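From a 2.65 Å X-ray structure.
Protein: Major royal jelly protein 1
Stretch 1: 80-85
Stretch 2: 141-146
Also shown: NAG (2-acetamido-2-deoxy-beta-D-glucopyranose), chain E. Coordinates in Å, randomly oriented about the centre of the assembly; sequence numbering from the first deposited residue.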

# COMPACT_ATOMS: atom_id res chain seq x y z
N MET A 80 -42.66 0.65 0.58
CA MET A 80 -43.73 1.18 -0.25
C MET A 80 -45.09 0.94 0.42
O MET A 80 -45.37 -0.17 0.94
CB MET A 80 -43.69 0.56 -1.64
CG MET A 80 -44.09 1.53 -2.74
SD MET A 80 -42.89 2.81 -3.19
CE MET A 80 -41.34 1.93 -2.99
N LEU A 81 -45.91 2.00 0.43
CA LEU A 81 -47.30 1.91 0.89
C LEU A 81 -48.02 0.97 -0.05
O LEU A 81 -48.02 1.19 -1.27
CB LEU A 81 -48.00 3.27 0.86
CG LEU A 81 -47.57 4.33 1.88
CD1 LEU A 81 -48.31 5.62 1.64
CD2 LEU A 81 -47.77 3.81 3.28
N ARG A 82 -48.64 -0.06 0.51
CA ARG A 82 -49.28 -1.12 -0.29
C ARG A 82 -50.64 -0.69 -0.80
O ARG A 82 -51.66 -0.99 -0.21
CB ARG A 82 -49.40 -2.41 0.51
CG ARG A 82 -49.94 -3.58 -0.29
CD ARG A 82 -48.89 -4.19 -1.23
NE ARG A 82 -48.04 -5.09 -0.47
CZ ARG A 82 -47.28 -6.06 -0.96
NH1 ARG A 82 -47.20 -6.28 -2.28
NH2 ARG A 82 -46.56 -6.81 -0.12
N TYR A 83 -50.63 0.03 -1.90
CA TYR A 83 -51.83 0.27 -2.68
C TYR A 83 -52.03 -0.89 -3.68
O TYR A 83 -51.28 -1.87 -3.67
CB TYR A 83 -51.78 1.64 -3.36
CG TYR A 83 -52.12 2.79 -2.43
CD1 TYR A 83 -53.23 3.59 -2.67
CD2 TYR A 83 -51.33 3.07 -1.31
CE1 TYR A 83 -53.55 4.64 -1.83
CE2 TYR A 83 -51.64 4.13 -0.46
CZ TYR A 83 -52.76 4.91 -0.73
OH TYR A 83 -53.10 5.96 0.09
N ASN A 84 -53.08 -0.79 -4.48
CA ASN A 84 -53.29 -1.66 -5.64
C ASN A 84 -52.22 -1.32 -6.69
O ASN A 84 -52.09 -0.16 -7.10
CB ASN A 84 -54.71 -1.52 -6.22
CG ASN A 84 -55.13 -0.07 -6.46
OD1 ASN A 84 -55.34 0.69 -5.50
ND2 ASN A 84 -55.24 0.33 -7.73
N GLY A 85 -51.43 -2.33 -7.06
CA GLY A 85 -50.35 -2.17 -8.04
C GLY A 85 -48.97 -1.93 -7.44
O GLY A 85 -48.13 -1.21 -8.02
N GLY A 141 -50.60 -3.70 8.03
CA GLY A 141 -51.69 -4.56 7.57
C GLY A 141 -52.69 -3.81 6.69
O GLY A 141 -53.65 -4.41 6.23
N LEU A 142 -52.43 -2.53 6.42
CA LEU A 142 -53.37 -1.73 5.67
C LEU A 142 -53.17 -1.91 4.17
O LEU A 142 -52.06 -2.19 3.71
CB LEU A 142 -53.27 -0.24 6.04
CG LEU A 142 -54.01 0.19 7.30
CD1 LEU A 142 -53.94 -0.83 8.44
CD2 LEU A 142 -53.46 1.53 7.75
N VAL A 143 -54.27 -1.78 3.43
CA VAL A 143 -54.25 -1.68 1.98
C VAL A 143 -54.85 -0.33 1.62
O VAL A 143 -55.80 0.11 2.27
CB VAL A 143 -55.03 -2.84 1.33
CG1 VAL A 143 -54.99 -2.72 -0.19
CG2 VAL A 143 -54.46 -4.18 1.78
N ASN A 144 -54.28 0.34 0.61
CA ASN A 144 -54.64 1.73 0.28
C ASN A 144 -54.53 2.68 1.48
O ASN A 144 -55.21 3.71 1.53
CB ASN A 144 -56.06 1.82 -0.31
CG ASN A 144 -56.31 0.85 -1.47
OD1 ASN A 144 -55.51 -0.04 -1.73
ND2 ASN A 144 -57.43 1.03 -2.15
N ASN A 145 -53.66 2.34 2.43
CA ASN A 145 -53.46 3.07 3.69
C ASN A 145 -54.72 3.20 4.59
O ASN A 145 -54.77 4.10 5.45
CB ASN A 145 -52.83 4.46 3.40
CG ASN A 145 -51.83 4.91 4.46
OD1 ASN A 145 -51.01 4.13 4.97
ND2 ASN A 145 -51.88 6.19 4.79
N THR A 146 -55.72 2.33 4.40
CA THR A 146 -57.01 2.41 5.14
C THR A 146 -57.61 1.03 5.47
O THR A 146 -57.77 0.70 6.65
CB THR A 146 -58.06 3.25 4.38
OG1 THR A 146 -58.20 2.76 3.04
CG2 THR A 146 -57.67 4.72 4.33
C1 NAG E . -57.89 0.25 -3.27
C2 NAG E . -59.01 -0.76 -2.93
C3 NAG E . -59.54 -1.41 -4.22
C4 NAG E . -59.97 -0.40 -5.28
C5 NAG E . -58.83 0.62 -5.47
C6 NAG E . -59.13 1.81 -6.37
C7 NAG E . -59.33 -2.28 -1.00
C8 NAG E . -58.75 -3.41 -0.20
N2 NAG E . -58.59 -1.83 -2.03
O3 NAG E . -60.64 -2.26 -3.92
O4 NAG E . -60.26 -1.18 -6.47
O5 NAG E . -58.45 1.18 -4.21
O6 NAG E . -60.32 2.47 -5.94
O7 NAG E . -60.42 -1.82 -0.70

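Gly 141 lies out of reach of the other stretch. Its positive phi suits glycine, since a CB there would jam against the preceding carbonyl. Leu 142 contributes little, and its side chain stays well clear of stretch 1. At Val 143 the backbone closes in. Its CA lies 3.5 Å from Arg 82 O, in a CA-H...O contact. The same carbonyl accepts a hydrogen bond, from Asn 144 N to Arg 82 O at 3.1 Å. The N-H...O angle of 153° is favourable. The CA-to-CB bond of Arg 82 points sideways, and the end of the side chain leads off to hydrogen bonds elsewhere in the structure.

Asn 144 is the centre of the contact. Its CA sits 3.6 Å from the centroid of the Tyr 83 ring and only 4° off the ring normal, a CH-pi contact over the face. The ring packs mainly on the Asn 144 backbone. The Asn 144 side chain carries the glycan: ND2 is bonded to NAG C1 at 1.4 Å.

Asn 145 points its CA-to-CB bond toward stretch 1. Its CB lies 3.6 Å from Tyr 83 OH, and its OD1 is 3.7 Å from Leu 81 CD2. Thr 146 makes no contact across. Its N donates to Val 143 O at 3.1 Å, bridging the turn through Asn 144 and Asn 145.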